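PDB 3P91: proliferating cell nuclear antigen from Entamoeba histolytica, which probably acts as a ring-forming DNA-binding processivity factor for DNA polymerase delta, lengthening uninterrupted synthesis during replication. Local coordinates for residues Ile215-Lys229 and Met240-Leu253. Numbering follows the deposited sequence.
Sequences ISEFAKSAPLADNVK and MEFKGEACVLKFYL
Lys229 and Glu241 form an antiparallel hydrogen-bonded pair, Lys229 N giving a nearly straight bond (171°) to Glu241 O at 3.1 Å and Glu241 N returning one to Lys229 O at 2.7 Å. The pair belongs to the hairpin of strands 227-232 and 238-244 in the C-terminal domain of the PCNA fold; helices 212-218 and 145-158 of that domain, and 14-25 of the N-terminal one, pack on one face of the antiparallel sheet that runs through both. Toward Asn227 the strands diverge, and a water fills in, donating to Asn227 O and Glu241 O and accepting from Lys243 N. On the face away from the helices, the Lys229 and Glu241 side chains run side by side to a long salt bridge, NZ to OE2 3.7 Å.

The opposite face carries the apolar packing. Phe218 of helix 212-218 lies in an offset stack on Phe251, the centroids 4.3 Å apart and the planes 18° from parallel; each CB sits over the other's ring. The extended Met240 chain carries SD to 3.6 Å from Phe218 CB, and the turn at chi3 (-64°) directs CE toward Ile215 CG2. Phe242 is sandwiched: Ser221 CB covers one face, 3.7 Å from the ring centroid, and Val228 CG2 covers the other. The Ser221 hydroxyl meets the rim of Phe251, near the ring plane. Beyond it, Leu224, which also touches Val20 of helix 14-25, crosses Leu249 at about a right angle, its CD1 3.3 Å from Leu249 CD2.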
# COMPACT_ATOMS: atom_id res chain seq x y z
N ILE A 215 3.64 11.74 22.32
CA ILE A 215 4.99 11.79 21.79
C ILE A 215 4.92 11.27 20.37
O ILE A 215 5.36 11.92 19.43
CB ILE A 215 5.95 10.92 22.62
CG1 ILE A 215 5.94 11.35 24.08
CG2 ILE A 215 7.35 10.96 22.05
CD1 ILE A 215 6.32 12.79 24.29
N SER A 216 4.33 10.09 20.23
CA SER A 216 4.28 9.41 18.94
C SER A 216 3.46 10.17 17.89
O SER A 216 3.77 10.10 16.70
CB SER A 216 3.77 7.98 19.11
OG SER A 216 2.36 7.96 19.29
N GLU A 217 2.42 10.88 18.33
CA GLU A 217 1.64 11.73 17.41
C GLU A 217 2.43 12.99 17.08
O GLU A 217 2.42 13.47 15.95
CB GLU A 217 0.28 12.09 18.02
N PHE A 218 3.13 13.53 18.07
CA PHE A 218 3.95 14.71 17.88
C PHE A 218 5.06 14.42 16.90
O PHE A 218 5.38 15.24 16.05
CB PHE A 218 4.59 15.14 19.20
CG PHE A 218 3.62 15.67 20.22
CD1 PHE A 218 2.32 15.97 19.87
CD2 PHE A 218 4.03 15.87 21.53
CE1 PHE A 218 1.43 16.45 20.81
CE2 PHE A 218 3.14 16.35 22.48
CZ PHE A 218 1.84 16.64 22.12
N ALA A 219 5.65 13.24 17.04
CA ALA A 219 6.83 12.85 16.28
C ALA A 219 6.56 12.85 14.78
O ALA A 219 7.48 12.97 13.98
CB ALA A 219 7.31 11.48 16.72
N LYS A 220 5.29 12.72 14.42
CA LYS A 220 4.90 12.66 13.01
C LYS A 220 5.07 14.00 12.31
O LYS A 220 4.76 14.12 11.13
CB LYS A 220 3.45 12.21 12.88
CG LYS A 220 3.19 10.83 13.42
CD LYS A 220 1.70 10.53 13.37
CE LYS A 220 1.38 9.22 14.07
NZ LYS A 220 -0.09 8.97 14.11
N SER A 221 5.56 15.00 13.03
CA SER A 221 5.81 16.32 12.45
C SER A 221 7.18 16.37 11.78
O SER A 221 7.60 17.42 11.29
CB SER A 221 5.71 17.40 13.53
OG SER A 221 4.40 17.45 14.06
N ALA A 222 7.86 15.23 11.76
CA ALA A 222 9.21 15.10 11.20
C ALA A 222 9.41 15.79 9.85
O ALA A 222 10.44 16.43 9.63
CB ALA A 222 9.61 13.62 11.12
N PRO A 223 8.45 15.66 8.93
CA PRO A 223 8.58 16.30 7.61
C PRO A 223 8.95 17.79 7.65
O PRO A 223 9.51 18.30 6.69
CB PRO A 223 7.19 16.11 7.01
CG PRO A 223 6.70 14.86 7.62
CD PRO A 223 7.21 14.88 9.04
N LEU A 224 8.65 18.47 8.75
CA LEU A 224 8.89 19.90 8.83
C LEU A 224 10.36 20.26 8.94
O LEU A 224 10.76 21.38 8.64
CB LEU A 224 8.15 20.51 10.02
CG LEU A 224 6.68 20.87 9.82
CD1 LEU A 224 6.11 21.34 11.14
CD2 LEU A 224 6.52 21.93 8.76
N ALA A 225 11.18 19.30 9.37
CA ALA A 225 12.55 19.62 9.73
C ALA A 225 13.39 18.37 9.78
O ALA A 225 12.92 17.34 10.23
CB ALA A 225 12.57 20.30 11.08
N ASP A 226 14.63 18.48 9.33
CA ASP A 226 15.54 17.33 9.30
C ASP A 226 15.76 16.72 10.68
O ASP A 226 15.78 15.49 10.84
CB ASP A 226 16.88 17.71 8.68
CG ASP A 226 16.86 17.67 7.16
OD1 ASP A 226 16.37 16.66 6.60
OD2 ASP A 226 17.32 18.64 6.53
N ASN A 227 15.92 17.59 11.67
CA ASN A 227 16.12 17.19 13.05
C ASN A 227 14.96 17.60 13.96
O ASN A 227 14.21 18.52 13.65
CB ASN A 227 17.43 17.77 13.58
CG ASN A 227 18.65 17.15 12.93
OD1 ASN A 227 18.73 15.93 12.78
ND2 ASN A 227 19.61 17.98 12.56
N VAL A 228 14.81 16.90 15.08
CA VAL A 228 13.85 17.30 16.11
C VAL A 228 14.60 17.73 17.36
O VAL A 228 15.61 17.12 17.71
CB VAL A 228 12.88 16.16 16.47
CG1 VAL A 228 13.64 14.94 16.95
CG2 VAL A 228 11.88 16.63 17.52
N LYS A 229 14.13 18.77 18.02
CA LYS A 229 14.75 19.21 19.26
C LYS A 229 13.85 19.00 20.47
O LYS A 229 12.77 19.57 20.56
CB LYS A 229 15.21 20.66 19.18
CG LYS A 229 16.25 21.00 20.22
CD LYS A 229 16.64 22.45 20.17
CE LYS A 229 15.55 23.32 20.75
NZ LYS A 229 16.03 24.71 20.96
N MET A 240 9.06 19.67 22.25
CA MET A 240 9.50 19.02 21.02
C MET A 240 9.34 20.03 19.91
O MET A 240 8.23 20.39 19.55
CB MET A 240 8.67 17.76 20.75
CG MET A 240 9.23 16.85 19.68
SD MET A 240 8.17 15.42 19.38
CE MET A 240 8.26 14.59 20.95
N GLU A 241 10.47 20.50 19.38
CA GLU A 241 10.46 21.57 18.39
C GLU A 241 10.87 21.13 16.99
O GLU A 241 11.90 20.49 16.80
CB GLU A 241 11.38 22.70 18.83
CG GLU A 241 11.70 23.67 17.71
CD GLU A 241 12.81 24.63 18.08
OE1 GLU A 241 13.67 24.90 17.22
OE2 GLU A 241 12.81 25.13 19.22
N PHE A 242 10.06 21.49 16.00
CA PHE A 242 10.41 21.29 14.61
C PHE A 242 10.58 22.64 13.92
O PHE A 242 9.60 23.26 13.48
CB PHE A 242 9.33 20.47 13.91
CG PHE A 242 9.16 19.10 14.48
CD1 PHE A 242 9.88 18.03 13.98
CD2 PHE A 242 8.30 18.88 15.54
CE1 PHE A 242 9.74 16.77 14.52
CE2 PHE A 242 8.15 17.62 16.08
CZ PHE A 242 8.87 16.56 15.57
N LYS A 243 11.82 23.10 13.83
CA LYS A 243 12.12 24.38 13.19
C LYS A 243 12.47 24.24 11.71
O LYS A 243 13.50 23.67 11.36
CB LYS A 243 13.24 25.10 13.93
CG LYS A 243 13.77 26.31 13.20
CD LYS A 243 14.63 27.16 14.12
CE LYS A 243 15.83 26.40 14.63
NZ LYS A 243 16.78 26.07 13.53
N GLY A 244 11.60 24.77 10.85
CA GLY A 244 11.82 24.76 9.42
C GLY A 244 12.51 26.03 8.96
O GLY A 244 13.10 26.77 9.76
N GLU A 245 12.44 26.30 7.65
CA GLU A 245 13.07 27.47 7.06
C GLU A 245 12.74 28.78 7.79
O GLU A 245 13.57 29.31 8.54
CB GLU A 245 12.71 27.57 5.57
N ALA A 246 11.54 29.30 7.57
CA ALA A 246 11.08 30.50 8.26
C ALA A 246 9.82 30.14 9.03
O ALA A 246 8.78 30.79 8.91
CB ALA A 246 10.80 31.62 7.28
N CYS A 247 9.93 29.09 9.81
CA CYS A 247 8.77 28.47 10.38
C CYS A 247 9.24 27.61 11.54
O CYS A 247 10.37 27.12 11.52
CB CYS A 247 8.11 27.60 9.32
SG CYS A 247 6.84 26.50 9.93
N VAL A 248 8.41 27.45 12.55
CA VAL A 248 8.76 26.59 13.66
C VAL A 248 7.51 26.05 14.29
O VAL A 248 6.49 26.73 14.36
CB VAL A 248 9.63 27.33 14.70
CG1 VAL A 248 8.85 28.46 15.36
CG2 VAL A 248 10.18 26.34 15.75
N LEU A 249 7.58 24.80 14.74
CA LEU A 249 6.44 24.14 15.34
C LEU A 249 6.90 23.59 16.67
O LEU A 249 7.98 23.00 16.77
CB LEU A 249 5.97 23.01 14.44
CG LEU A 249 4.84 22.14 15.00
CD1 LEU A 249 3.59 22.98 15.23
CD2 LEU A 249 4.55 20.96 14.08
N LYS A 250 6.11 23.78 17.72
CA LYS A 250 6.50 23.29 19.03
C LYS A 250 5.34 22.66 19.77
O LYS A 250 4.20 23.11 19.65
CB LYS A 250 7.07 24.41 19.89
CG LYS A 250 8.39 24.94 19.42
CD LYS A 250 8.71 26.17 20.20
CE LYS A 250 10.02 26.78 19.80
NZ LYS A 250 10.21 28.03 20.58
N PHE A 251 5.66 21.62 20.53
CA PHE A 251 4.69 20.97 21.40
C PHE A 251 5.19 21.02 22.82
O PHE A 251 6.39 20.93 23.06
CB PHE A 251 4.52 19.52 20.99
CG PHE A 251 4.09 19.34 19.59
CD1 PHE A 251 2.75 19.27 19.27
CD2 PHE A 251 5.02 19.24 18.59
CE1 PHE A 251 2.35 19.09 17.97
CE2 PHE A 251 4.63 19.06 17.29
CZ PHE A 251 3.29 18.99 16.98
N TYR A 252 4.25 21.16 23.76
CA TYR A 252 4.58 21.21 25.18
C TYR A 252 3.83 20.12 25.90
O TYR A 252 2.60 20.08 25.87
CB TYR A 252 4.19 22.56 25.77
CG TYR A 252 4.95 23.72 25.19
CD1 TYR A 252 6.00 24.29 25.88
CD2 TYR A 252 4.61 24.25 23.95
CE1 TYR A 252 6.70 25.35 25.37
CE2 TYR A 252 5.31 25.32 23.41
CZ TYR A 252 6.35 25.87 24.14
OH TYR A 252 7.07 26.93 23.64
N LEU A 253 4.57 19.23 26.55
CA LEU A 253 3.97 18.11 27.24
C LEU A 253 4.55 17.90 28.64
O LEU A 253 5.76 17.75 28.82
CB LEU A 253 4.12 16.83 26.41
CG LEU A 253 3.44 15.60 27.01
CD1 LEU A 253 1.92 15.77 27.05
CD2 LEU A 253 3.82 14.35 26.24
O HOH W 1 13.90 21.39 14.98